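PDB 6NWZ: carbohydrate deacetylase Agd3 from Neosartorya fumigata, which probably removes N-acetyl groups from galactosaminogalactan, an exopolysaccharide of the fungal biofilm, as a zinc-binding carbohydrate esterase. Local coordinates for residues K405-N410 against W448-R453; P125-S130 against R209-F214; D530-L535 against V578-R583; Y498-D501 against C505-Q508. One frame throughout, in Å; residues are numbered along the deposited sequence.

Contact 1: K405-N410 against W448-R453; sequences KEISFN and WDNGIR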
loop_
_atom_site.group_PDB
_atom_site.type_symbol
_atom_site.label_atom_id
_atom_site.label_comp_id
_atom_site.label_asym_id
_atom_site.label_seq_id
_atom_site.Cartn_x
_atom_site.Cartn_y
_atom_site.Cartn_z
ATOM N N LYS A 405 -22.051 -13.426 20.700
ATOM C CA LYS A 405 -22.540 -14.525 19.881
ATOM C C LYS A 405 -22.198 -14.330 18.408
ATOM O O LYS A 405 -21.982 -15.315 17.692
ATOM C CB LYS A 405 -24.049 -14.689 20.076
ATOM C CG LYS A 405 -24.426 -15.107 21.493
ATOM C CD LYS A 405 -25.883 -15.522 21.606
ATOM C CE LYS A 405 -26.810 -14.318 21.647
ATOM N NZ LYS A 405 -26.641 -13.493 22.878
ATOM N N GLU A 406 -22.123 -13.079 17.942
ATOM C CA GLU A 406 -21.722 -12.828 16.560
ATOM C C GLU A 406 -20.344 -13.409 16.267
ATOM O O GLU A 406 -20.096 -13.918 15.168
ATOM C CB GLU A 406 -21.736 -11.327 16.272
ATOM C CG GLU A 406 -23.120 -10.728 16.119
ATOM C CD GLU A 406 -23.812 -11.184 14.853
ATOM O OE1 GLU A 406 -25.014 -11.522 14.923
ATOM O OE2 GLU A 406 -23.151 -11.208 13.792
ATOM N N ILE A 407 -19.437 -13.345 17.237
ATOM C CA ILE A 407 -18.080 -13.859 17.065
ATOM C C ILE A 407 -18.010 -15.353 17.352
ATOM O O ILE A 407 -17.517 -16.133 16.534
ATOM C CB ILE A 407 -17.100 -13.072 17.963
ATOM C CG1 ILE A 407 -17.159 -11.577 17.650
ATOM C CG2 ILE A 407 -15.682 -13.600 17.799
ATOM C CD1 ILE A 407 -16.792 -11.243 16.222
ATOM N N SER A 408 -18.511 -15.776 18.515
ATOM C CA SER A 408 -18.332 -17.161 18.942
ATOM C C SER A 408 -19.063 -18.138 18.027
ATOM O O SER A 408 -18.539 -19.218 17.725
ATOM C CB SER A 408 -18.798 -17.317 20.386
ATOM O OG SER A 408 -20.027 -16.644 20.592
ATOM N N PHE A 409 -20.275 -17.793 17.587
ATOM C CA PHE A 409 -21.009 -18.691 16.702
ATOM C C PHE A 409 -20.263 -18.897 15.393
ATOM O O PHE A 409 -20.146 -20.026 14.903
ATOM C CB PHE A 409 -22.411 -18.146 16.431
ATOM C CG PHE A 409 -23.432 -18.540 17.460
ATOM C CD1 PHE A 409 -23.256 -18.219 18.796
ATOM C CD2 PHE A 409 -24.586 -19.214 17.084
ATOM C CE1 PHE A 409 -24.204 -18.573 19.739
ATOM C CE2 PHE A 409 -25.539 -19.571 18.025
ATOM C CZ PHE A 409 -25.347 -19.249 19.352
ATOM N N ASN A 410 -19.749 -17.815 14.811
ATOM C CA ASN A 410 -19.011 -17.943 13.564
ATOM C C ASN A 410 -17.707 -18.704 13.767
ATOM O O ASN A 410 -17.233 -19.371 12.843
ATOM C CB ASN A 410 -18.747 -16.560 12.970
ATOM C CG ASN A 410 -18.779 -16.561 11.457
ATOM O OD1 ASN A 410 -19.633 -17.200 10.841
ATOM N ND2 ASN A 410 -17.841 -15.846 10.847
ATOM N N TRP A 448 -12.622 -9.071 21.934
ATOM C CA TRP A 448 -11.422 -9.399 22.691
ATOM C C TRP A 448 -11.636 -10.598 23.602
ATOM O O TRP A 448 -10.695 -11.358 23.854
ATOM C CB TRP A 448 -10.976 -8.187 23.508
ATOM C CG TRP A 448 -9.639 -8.363 24.159
ATOM C CD1 TRP A 448 -9.361 -9.077 25.291
ATOM C CD2 TRP A 448 -8.395 -7.813 23.719
ATOM N NE1 TRP A 448 -8.021 -9.008 25.578
ATOM C CE2 TRP A 448 -7.405 -8.236 24.628
ATOM C CE3 TRP A 448 -8.021 -7.003 22.642
ATOM C CZ2 TRP A 448 -6.066 -7.876 24.494
ATOM C CZ3 TRP A 448 -6.694 -6.646 22.509
ATOM C CH2 TRP A 448 -5.731 -7.082 23.432
ATOM N N ASP A 449 -12.853 -10.777 24.119
ATOM C CA ASP A 449 -13.114 -11.922 24.983
ATOM C C ASP A 449 -13.058 -13.233 24.210
ATOM O O ASP A 449 -12.839 -14.288 24.813
ATOM C CB ASP A 449 -14.457 -11.742 25.689
ATOM C CG ASP A 449 -14.431 -10.609 26.707
ATOM O OD1 ASP A 449 -13.343 -10.036 26.937
ATOM O OD2 ASP A 449 -15.496 -10.293 27.279
ATOM N N ASN A 450 -13.244 -13.188 22.895
ATOM C CA ASN A 450 -12.842 -14.279 22.025
ATOM C C ASN A 450 -11.448 -13.964 21.479
ATOM O O ASN A 450 -10.846 -12.941 21.806
ATOM C CB ASN A 450 -13.880 -14.488 20.925
ATOM C CG ASN A 450 -15.267 -14.776 21.484
ATOM O OD1 ASN A 450 -15.621 -15.929 21.741
ATOM N ND2 ASN A 450 -16.057 -13.726 21.682
ATOM N N GLY A 451 -10.914 -14.840 20.638
ATOM C CA GLY A 451 -9.526 -14.686 20.235
ATOM C C GLY A 451 -9.151 -13.483 19.384
ATOM O O GLY A 451 -8.056 -13.464 18.814
ATOM N N ILE A 452 -10.016 -12.468 19.304
ATOM C CA ILE A 452 -9.862 -11.383 18.335
ATOM C C ILE A 452 -9.023 -10.267 18.939
ATOM O O ILE A 452 -9.316 -9.773 20.035
ATOM C CB ILE A 452 -11.232 -10.854 17.872
ATOM C CG1 ILE A 452 -12.072 -11.989 17.295
ATOM C CG2 ILE A 452 -11.064 -9.755 16.834
ATOM C CD1 ILE A 452 -11.315 -12.866 16.331
ATOM N N ARG A 453 -7.978 -9.865 18.213
ATOM C CA ARG A 453 -7.073 -8.804 18.626
ATOM C C ARG A 453 -6.926 -7.697 17.594
ATOM O O ARG A 453 -6.524 -6.587 17.956
ATOM C CB ARG A 453 -5.679 -9.376 18.928
ATOM C CG ARG A 453 -5.665 -10.468 19.982
ATOM C CD ARG A 453 -5.832 -9.885 21.365
ATOM N NE ARG A 453 -5.861 -10.916 22.393
ATOM C CZ ARG A 453 -6.978 -11.385 22.936
ATOM N NH1 ARG A 453 -8.152 -10.907 22.548
ATOM N NH2 ARG A 453 -6.925 -12.329 23.868
#
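The carboxamide of Asn450 is the flat group that meets Ile407 and Ser408: methyl CG2 of Ile407 sits to one side of the amide plane, 3.9 Å from Asn450 CG, while Ser408 CB approaches the oxygen, 3.7 Å from Asn450 OD1. Both segments belong to the deacetylase domain, whose parallel strands, connected through helices, are consistent with the distorted beta/alpha barrel of polysaccharide deacetylases; helices 400-417 and 441-449 flank strand 424-426 in sequence. A second flat pair lies behind the amide within 448-453, where the indole of Trp448 carries Arg453 NH1 against one face, near the rim. The same NH1 donates in the guanidinium plane to a lone pair of the Trp448 carbonyl, 2.9 Å from NH1 to O, and ties Trp448 to the chain five residues on. No hydrogen bond crosses between 405-410 and 448-453. The amide is nonetheless held at both ends, since Asn450 ND2 bonds to the Ala446 carbonyl and OD1 accepts from Gln411 NE2, which should fix its rotation. Ser408 OG turns back to the Phe404 carbonyl, leaving CB to make the contact. Ile430 and Trp447 complete the apolar surroundings of both isoleucines. With CG2 of Ile407 anti to the backbone N (CG1 at chi1 -57°), this methyl touches Asn450 CB at 3.7 Å and also reaches Ile452, 4.0 Å from Ile407 CG2 to Ile452 CG1.

Contact 2: P125-S130 against R209-F214; sequences PKFGAS and REQMAF. With ZN (zinc ion), chain J.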
loop_
_atom_site.group_PDB
_atom_site.type_symbol
_atom_site.label_atom_id
_atom_site.label_comp_id
_atom_site.label_asym_id
_atom_site.label_seq_id
_atom_site.Cartn_x
_atom_site.Cartn_y
_atom_site.Cartn_z
ATOM N N PRO A 125 21.957 26.104 -15.767
ATOM C CA PRO A 125 23.358 25.653 -15.817
ATOM C C PRO A 125 23.758 24.780 -14.641
ATOM O O PRO A 125 24.613 23.900 -14.799
ATOM C CB PRO A 125 24.146 26.970 -15.835
ATOM C CG PRO A 125 23.175 27.994 -16.318
ATOM C CD PRO A 125 21.850 27.570 -15.766
ATOM N N LYS A 126 23.160 24.991 -13.464
ATOM C CA LYS A 126 23.464 24.160 -12.304
ATOM C C LYS A 126 23.046 22.710 -12.506
ATOM O O LYS A 126 23.479 21.838 -11.744
ATOM C CB LYS A 126 22.778 24.726 -11.060
ATOM C CG LYS A 126 23.223 26.127 -10.689
ATOM C CD LYS A 126 22.138 26.853 -9.913
ATOM C CE LYS A 126 20.819 26.830 -10.677
ATOM N NZ LYS A 126 20.965 27.276 -12.096
ATOM N N PHE A 127 22.211 22.431 -13.506
ATOM C CA PHE A 127 21.772 21.074 -13.799
ATOM C C PHE A 127 22.211 20.628 -15.188
ATOM O O PHE A 127 21.675 19.651 -15.723
ATOM C CB PHE A 127 20.256 20.962 -13.649
ATOM C CG PHE A 127 19.745 21.473 -12.335
ATOM C CD1 PHE A 127 20.086 20.839 -11.150
ATOM C CD2 PHE A 127 18.937 22.595 -12.280
ATOM C CE1 PHE A 127 19.621 21.309 -9.938
ATOM C CE2 PHE A 127 18.469 23.069 -11.074
ATOM C CZ PHE A 127 18.811 22.427 -9.900
ATOM N N GLY A 128 23.171 21.336 -15.780
ATOM C CA GLY A 128 23.753 20.924 -17.046
ATOM C C GLY A 128 22.789 20.921 -18.208
ATOM O O GLY A 128 22.982 20.158 -19.162
ATOM N N ALA A 129 21.757 21.760 -18.162
ATOM C CA ALA A 129 20.747 21.777 -19.208
ATOM C C ALA A 129 20.164 23.176 -19.338
ATOM O O ALA A 129 20.359 24.041 -18.481
ATOM C CB ALA A 129 19.635 20.758 -18.930
ATOM N N SER A 130 19.440 23.386 -20.432
ATOM C CA SER A 130 18.703 24.616 -20.669
ATOM C C SER A 130 17.291 24.272 -21.110
ATOM O O SER A 130 17.050 23.233 -21.734
ATOM C CB SER A 130 19.366 25.483 -21.733
ATOM O OG SER A 130 19.646 24.707 -22.885
ATOM N N ARG A 209 31.180 15.493 -8.118
ATOM C CA ARG A 209 29.908 15.739 -7.450
ATOM C C ARG A 209 28.777 15.155 -8.287
ATOM O O ARG A 209 28.597 15.540 -9.447
ATOM C CB ARG A 209 29.702 17.234 -7.226
ATOM C CG ARG A 209 28.386 17.555 -6.548
ATOM C CD ARG A 209 28.380 18.957 -5.987
ATOM N NE ARG A 209 28.556 19.965 -7.025
ATOM C CZ ARG A 209 27.561 20.497 -7.726
ATOM N NH1 ARG A 209 26.307 20.117 -7.507
ATOM N NH2 ARG A 209 27.822 21.411 -8.648
ATOM N N GLU A 210 28.021 14.228 -7.706
ATOM C CA GLU A 210 26.969 13.520 -8.423
ATOM C C GLU A 210 25.608 14.047 -7.995
ATOM O O GLU A 210 25.347 14.217 -6.799
ATOM C CB GLU A 210 27.051 12.016 -8.173
ATOM C CG GLU A 210 28.439 11.441 -8.348
ATOM C CD GLU A 210 28.442 9.931 -8.315
ATOM O OE1 GLU A 210 28.768 9.319 -9.352
ATOM O OE2 GLU A 210 28.105 9.356 -7.258
ATOM N N GLN A 211 24.743 14.290 -8.975
ATOM C CA GLN A 211 23.463 14.936 -8.734
ATOM C C GLN A 211 22.434 14.359 -9.693
ATOM O O GLN A 211 22.750 14.078 -10.851
ATOM C CB GLN A 211 23.580 16.455 -8.920
ATOM C CG GLN A 211 22.291 17.231 -8.712
ATOM C CD GLN A 211 22.488 18.725 -8.880
ATOM O OE1 GLN A 211 22.520 19.472 -7.902
ATOM N NE2 GLN A 211 22.629 19.168 -10.126
ATOM N N MET A 212 21.210 14.174 -9.203
ATOM C CA MET A 212 20.082 13.758 -10.028
ATOM C C MET A 212 19.030 14.859 -9.971
ATOM O O MET A 212 18.588 15.242 -8.881
ATOM C CB MET A 212 19.513 12.414 -9.559
ATOM C CG MET A 212 18.233 12.000 -10.279
ATOM S SD MET A 212 17.611 10.355 -9.859
ATOM C CE MET A 212 18.811 9.298 -10.659
ATOM N N ALA A 213 18.642 15.373 -11.139
ATOM C CA ALA A 213 17.757 16.528 -11.243
ATOM C C ALA A 213 16.517 16.168 -12.047
ATOM O O ALA A 213 16.622 15.627 -13.152
ATOM C CB ALA A 213 18.472 17.718 -11.895
ATOM N N PHE A 214 15.348 16.492 -11.497
ATOM C CA PHE A 214 14.063 16.245 -12.139
ATOM C C PHE A 214 13.439 17.579 -12.536
ATOM O O PHE A 214 13.155 18.418 -11.672
ATOM C CB PHE A 214 13.124 15.473 -11.211
ATOM C CG PHE A 214 13.415 13.996 -11.131
ATOM C CD1 PHE A 214 14.357 13.509 -10.243
ATOM C CD2 PHE A 214 12.728 13.095 -11.932
ATOM C CE1 PHE A 214 14.619 12.153 -10.161
ATOM C CE2 PHE A 214 12.987 11.739 -11.857
ATOM C CZ PHE A 214 13.934 11.266 -10.971
HETATM ZN ZN ZN J . 30.234 7.580 -8.646
#
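Gln211 reaches from its strand toward Lys126 and Phe127 as a fully extended side chain, with CG anti to the backbone N (chi1 179°) and the next bond equally straight. CB and CG serve as the stem, and contact begins at CD, 3.9 Å from Phe127 CD1. Beyond it the amide splits. OE1 passes 4.0 Å from Phe127 CE1 and takes its hydrogen bond from Gln118 NE2. NE2 lies at the edge of the phenyl ring, near the ring plane, and donates to the Lys126 carbonyl, 3.2 Å from NE2 to O with an N-H...O angle of 149°. It has a second acceptor in Asn204 OD1, so three bonds grip the amide and set its rotation, the two planes of amide and ring standing 43° apart. Two residues on, Ala213 CB meets the same ring 3.6 Å from Phe127 CD1. The neighbouring Glu210 points elsewhere, its OE1 binding a zinc ion at 2.4 Å together with Leu684 O at the chain's C-terminus. Strand 209-214 runs between strand 115-119, parallel to it, and strand 198-206, antiparallel; the loop that follows 115-119 thus packs against strand 209-214 through a glutamine-to-carbonyl bond and an aromatic side chain, within the CBM87 carbohydrate-binding module of Agd3.

Contact 3: D530-L535 against V578-R583; sequences DTMRHL and VQEFVR. With ZN (zinc ion), chain I.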
loop_
_atom_site.group_PDB
_atom_site.type_symbol
_atom_site.label_atom_id
_atom_site.label_comp_id
_atom_site.label_asym_id
_atom_site.label_seq_id
_atom_site.Cartn_x
_atom_site.Cartn_y
_atom_site.Cartn_z
ATOM N N ASP A 530 -5.538 5.292 -9.257
ATOM C CA ASP A 530 -5.609 5.430 -7.811
ATOM C C ASP A 530 -4.914 4.272 -7.104
ATOM O O ASP A 530 -4.240 4.474 -6.085
ATOM C CB ASP A 530 -7.068 5.540 -7.383
ATOM C CG ASP A 530 -7.211 5.785 -5.914
ATOM O OD1 ASP A 530 -6.779 6.862 -5.452
ATOM O OD2 ASP A 530 -7.743 4.896 -5.222
ATOM N N THR A 531 -5.050 3.053 -7.631
ATOM C CA THR A 531 -4.424 1.906 -6.984
ATOM C C THR A 531 -2.916 1.884 -7.201
ATOM O O THR A 531 -2.173 1.427 -6.324
ATOM C CB THR A 531 -5.052 0.610 -7.491
ATOM O OG1 THR A 531 -6.479 0.710 -7.403
ATOM C CG2 THR A 531 -4.580 -0.573 -6.653
ATOM N N MET A 532 -2.440 2.359 -8.355
ATOM C CA MET A 532 -0.999 2.491 -8.547
ATOM C C MET A 532 -0.403 3.482 -7.553
ATOM O O MET A 532 0.711 3.282 -7.056
ATOM C CB MET A 532 -0.689 2.921 -9.979
ATOM C CG MET A 532 -0.976 1.862 -11.035
ATOM S SD MET A 532 -0.140 0.294 -10.747
ATOM C CE MET A 532 -1.475 -0.709 -10.090
ATOM N N ARG A 533 -1.133 4.558 -7.251
ATOM C CA ARG A 533 -0.660 5.512 -6.254
ATOM C C ARG A 533 -0.489 4.847 -4.894
ATOM O O ARG A 533 0.464 5.141 -4.165
ATOM C CB ARG A 533 -1.629 6.688 -6.165
ATOM C CG ARG A 533 -1.255 7.718 -5.127
ATOM C CD ARG A 533 -2.189 8.916 -5.178
ATOM N NE ARG A 533 -3.555 8.617 -4.748
ATOM C CZ ARG A 533 -3.972 8.696 -3.486
ATOM N NH1 ARG A 533 -3.125 9.047 -2.525
ATOM N NH2 ARG A 533 -5.234 8.419 -3.181
ATOM N N HIS A 534 -1.404 3.941 -4.538
ATOM C CA HIS A 534 -1.283 3.210 -3.281
ATOM C C HIS A 534 -0.128 2.219 -3.329
ATOM O O HIS A 534 0.725 2.198 -2.433
ATOM C CB HIS A 534 -2.591 2.479 -2.971
ATOM C CG HIS A 534 -3.776 3.383 -2.849
ATOM N ND1 HIS A 534 -3.689 4.660 -2.340
ATOM C CD2 HIS A 534 -5.077 3.195 -3.171
ATOM C CE1 HIS A 534 -4.886 5.220 -2.349
ATOM N NE2 HIS A 534 -5.745 4.351 -2.849
ATOM N N LEU A 535 -0.085 1.388 -4.378
ATOM C CA LEU A 535 0.895 0.311 -4.442
ATOM C C LEU A 535 2.305 0.850 -4.650
ATOM O O LEU A 535 3.253 0.389 -4.003
ATOM C CB LEU A 535 0.519 -0.671 -5.553
ATOM C CG LEU A 535 -0.793 -1.436 -5.359
ATOM C CD1 LEU A 535 -0.953 -2.537 -6.401
ATOM C CD2 LEU A 535 -0.877 -2.008 -3.954
ATOM N N VAL A 578 -3.150 -5.492 -11.859
ATOM C CA VAL A 578 -1.954 -6.325 -11.961
ATOM C C VAL A 578 -1.194 -6.029 -13.247
ATOM O O VAL A 578 0.038 -5.912 -13.244
ATOM C CB VAL A 578 -2.327 -7.814 -11.865
ATOM C CG1 VAL A 578 -1.122 -8.677 -12.207
ATOM C CG2 VAL A 578 -2.862 -8.148 -10.473
ATOM N N GLN A 579 -1.907 -5.911 -14.366
ATOM C CA GLN A 579 -1.237 -5.682 -15.642
ATOM C C GLN A 579 -0.527 -4.333 -15.669
ATOM O O GLN A 579 0.567 -4.214 -16.234
ATOM C CB GLN A 579 -2.240 -5.793 -16.788
ATOM C CG GLN A 579 -2.800 -7.197 -16.959
ATOM C CD GLN A 579 -3.735 -7.316 -18.141
ATOM O OE1 GLN A 579 -3.534 -6.678 -19.175
ATOM N NE2 GLN A 579 -4.770 -8.133 -17.995
ATOM N N GLU A 580 -1.123 -3.307 -15.062
ATOM C CA GLU A 580 -0.467 -2.006 -15.034
ATOM C C GLU A 580 0.754 -2.024 -14.124
ATOM O O GLU A 580 1.802 -1.463 -14.467
ATOM C CB GLU A 580 -1.448 -0.928 -14.585
ATOM C CG GLU A 580 -0.861 0.471 -14.637
ATOM C CD GLU A 580 -0.603 0.953 -16.054
ATOM O OE1 GLU A 580 -1.072 0.307 -17.018
ATOM O OE2 GLU A 580 0.070 1.989 -16.204
ATOM N N PHE A 581 0.632 -2.651 -12.954
ATOM C CA PHE A 581 1.775 -2.781 -12.059
ATOM C C PHE A 581 2.941 -3.471 -12.757
ATOM O O PHE A 581 4.091 -3.025 -12.657
ATOM C CB PHE A 581 1.349 -3.548 -10.805
ATOM C CG PHE A 581 2.440 -3.738 -9.792
ATOM C CD1 PHE A 581 2.667 -2.786 -8.811
ATOM C CD2 PHE A 581 3.217 -4.890 -9.797
ATOM C CE1 PHE A 581 3.665 -2.966 -7.865
ATOM C CE2 PHE A 581 4.216 -5.075 -8.858
ATOM C CZ PHE A 581 4.438 -4.111 -7.890
ATOM N N VAL A 582 2.658 -4.550 -13.491
ATOM C CA VAL A 582 3.718 -5.286 -14.172
ATOM C C VAL A 582 4.276 -4.479 -15.342
ATOM O O VAL A 582 5.451 -4.621 -15.702
ATOM C CB VAL A 582 3.196 -6.669 -14.607
ATOM C CG1 VAL A 582 4.158 -7.331 -15.563
ATOM C CG2 VAL A 582 2.992 -7.558 -13.386
ATOM N N ARG A 583 3.467 -3.594 -15.931
ATOM C CA ARG A 583 3.961 -2.755 -17.018
ATOM C C ARG A 583 4.988 -1.735 -16.535
ATOM O O ARG A 583 5.872 -1.336 -17.304
ATOM C CB ARG A 583 2.797 -2.039 -17.693
ATOM C CG ARG A 583 3.220 -1.169 -18.849
ATOM C CD ARG A 583 2.041 -0.424 -19.427
ATOM N NE ARG A 583 1.657 0.737 -18.629
ATOM C CZ ARG A 583 2.168 1.953 -18.795
ATOM N NH1 ARG A 583 3.095 2.166 -19.723
ATOM N NH2 ARG A 583 1.755 2.957 -18.035
HETATM ZN ZN ZN I . -8.069 4.281 -3.402
#
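Met532 fills the space between two helices with its bent side chain, lying against Glu580 and Phe581. Its CG touches the aliphatic part of the glutamate, 3.9 Å from Met532 CG to Glu580 CG. A turn at chi2 (-55°) then carries the sulfur and methyl along the backbone of the other helix, with CE 4.1 Å from Phe581 CB. Leu535 adds a looser apolar contact, 4.4 Å from its CD1 to Phe581 CD1, oblique to the ring. The short helical segments cross at -54° with their axes 10.4 Å apart, wide enough for such side chains to lie between them. Ile577 packs on Met532 and Leu589 on Phe581, extending the apolar layer.

Farther out, each helix organises its own charges. Arg583 grips Glu580 side-on, NH2 at 2.7 Å from OE2 and NE reaching OE1, so that both carboxylate oxygens are taken. In segment 530-535 of helix 520-536, Asp530 and His534, one turn apart, bind a zinc ion, at 1.9 Å from OD2 and 2.4 Å from NE2. Arg533 NH2 forms a salt bridge with the other oxygen of Asp530, OD1, and Trp492 stacks on the imidazole of His534. The interface itself therefore rests on dispersion between apolar groups; no hydrogen bond links 530-535 with 578-583, and the arginine pairing probably keeps Glu580 ionised beside the buried methionine.

Contact 4: Y498-D501 against C505-Q508; sequences YNCD and CTVQ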
loop_
_atom_site.group_PDB
_atom_site.type_symbol
_atom_site.label_atom_id
_atom_site.label_comp_id
_atom_site.label_asym_id
_atom_site.label_seq_id
_atom_site.Cartn_x
_atom_site.Cartn_y
_atom_site.Cartn_z
ATOM N N TYR A 498 -20.337 -2.705 -3.193
ATOM C CA TYR A 498 -20.661 -3.917 -2.446
ATOM C C TYR A 498 -21.937 -4.582 -2.941
ATOM O O TYR A 498 -22.112 -5.792 -2.760
ATOM C CB TYR A 498 -20.805 -3.589 -0.962
ATOM C CG TYR A 498 -22.184 -3.094 -0.573
ATOM C CD1 TYR A 498 -22.578 -1.786 -0.837
ATOM C CD2 TYR A 498 -23.095 -3.937 0.055
ATOM C CE1 TYR A 498 -23.842 -1.331 -0.481
ATOM C CE2 TYR A 498 -24.358 -3.491 0.413
ATOM C CZ TYR A 498 -24.725 -2.188 0.143
ATOM O OH TYR A 498 -25.979 -1.744 0.499
ATOM N N ASN A 499 -22.849 -3.815 -3.528
ATOM C CA ASN A 499 -24.163 -4.309 -3.919
ATOM C C ASN A 499 -24.298 -4.379 -5.435
ATOM O O ASN A 499 -25.374 -4.144 -5.992
ATOM C CB ASN A 499 -25.265 -3.443 -3.315
ATOM C CG ASN A 499 -25.123 -1.973 -3.676
ATOM O OD1 ASN A 499 -24.044 -1.514 -4.048
ATOM N ND2 ASN A 499 -26.218 -1.226 -3.561
ATOM N N CYS A 500 -23.204 -4.715 -6.117
ATOM C CA CYS A 500 -23.187 -4.776 -7.570
ATOM C C CYS A 500 -22.583 -6.085 -8.047
ATOM O O CYS A 500 -21.626 -6.594 -7.454
ATOM C CB CYS A 500 -22.414 -3.604 -8.158
ATOM S SG CYS A 500 -23.434 -2.141 -8.351
ATOM N N ASP A 501 -23.147 -6.618 -9.135
ATOM C CA ASP A 501 -22.709 -7.881 -9.705
ATOM C C ASP A 501 -22.427 -7.815 -11.202
ATOM O O ASP A 501 -22.047 -8.836 -11.785
ATOM C CB ASP A 501 -23.758 -8.973 -9.435
ATOM C CG ASP A 501 -25.112 -8.642 -10.033
ATOM O OD1 ASP A 501 -25.373 -7.451 -10.298
ATOM O OD2 ASP A 501 -25.921 -9.570 -10.239
ATOM N N CYS A 505 -24.106 -2.294 -13.261
ATOM C CA CYS A 505 -24.463 -1.896 -11.905
ATOM C C CYS A 505 -23.442 -0.918 -11.331
ATOM O O CYS A 505 -23.800 0.182 -10.896
ATOM C CB CYS A 505 -24.597 -3.136 -11.017
ATOM S SG CYS A 505 -25.115 -2.823 -9.302
ATOM N N THR A 506 -22.159 -1.309 -11.310
ATOM C CA THR A 506 -21.139 -0.443 -10.713
ATOM C C THR A 506 -21.079 0.906 -11.412
ATOM O O THR A 506 -20.988 1.950 -10.754
ATOM C CB THR A 506 -19.760 -1.108 -10.751
ATOM O OG1 THR A 506 -19.617 -1.873 -11.955
ATOM C CG2 THR A 506 -19.552 -1.995 -9.540
ATOM N N VAL A 507 -21.123 0.907 -12.744
ATOM C CA VAL A 507 -21.072 2.165 -13.480
ATOM C C VAL A 507 -22.251 3.049 -13.099
ATOM O O VAL A 507 -22.102 4.261 -12.908
ATOM C CB VAL A 507 -21.020 1.895 -14.997
ATOM C CG1 VAL A 507 -21.134 3.192 -15.775
ATOM C CG2 VAL A 507 -19.726 1.185 -15.354
ATOM N N GLN A 508 -23.435 2.452 -12.948
ATOM C CA GLN A 508 -24.617 3.227 -12.590
ATOM C C GLN A 508 -24.476 3.846 -11.202
ATOM O O GLN A 508 -24.702 5.048 -11.020
ATOM C CB GLN A 508 -25.861 2.345 -12.659
ATOM C CG GLN A 508 -27.138 3.136 -12.651
ATOM C CD GLN A 508 -27.184 4.129 -13.787
ATOM O OE1 GLN A 508 -26.837 3.803 -14.924
ATOM N NE2 GLN A 508 -27.593 5.354 -13.487
#
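Cys500 and Cys505 are joined through unlike first torsions: SG of Cys500 stands anti to its carbonyl carbon (chi1 -85°), whereas SG of Cys505 is anti to its backbone N (chi1 -177°). The sulfurs meet at 2.0 Å, SG to SG, and the torsion about their bond is -74°, giving the disulfide a left-handed twist. CA atoms of the two residues are 5.4 Å apart. Next to the covalent link, methyl CG2 of Thr506 packs on Cys500, 3.6 Å from CG2 to Cys500 CB, so that the bridge is flanked by an apolar branch of the following residue. The hydroxyl of that threonine faces its own helix, where OG1 bonds to the carbonyls of Thr502 and Pro503. The pair closes a small disulfide loop, four residues between the cysteines, that ties the segment leaving strand 487-492 to the first turn of helix 503-513 in the deacetylase domain. Within this loop Cys505 N donates to Thr502 OG1, and Asp501 turns its carboxylate so that OD1 comes 4.4 Å from Cys505 CB. The other oxygen, OD2, forms a salt bridge with Arg551, and Tyr264 packs on Cys505 from a separate loop. Phe520 of helix 520-536 covers Thr506.

Along the chain the order is contact 2, contact 1, contact 4, contact 3, each closing before the next opens. Contact 2 belongs to the carbohydrate-binding module; the other three fall in the deacetylase domain. Contacts 1 and 2 lie on opposite sides of the chain's centre, about 59 Å between centres, with contact 3 about 30 Å from contact 2 and 36 Å from contact 1. Contacts 3 and 4 are closer, about 22 Å between centres, and use consecutive helices, 503-513 and 520-536. None touches another. The contacts thus sample the binding module and the deacetylase domain separately, with contact 3 nearest the middle of the chain.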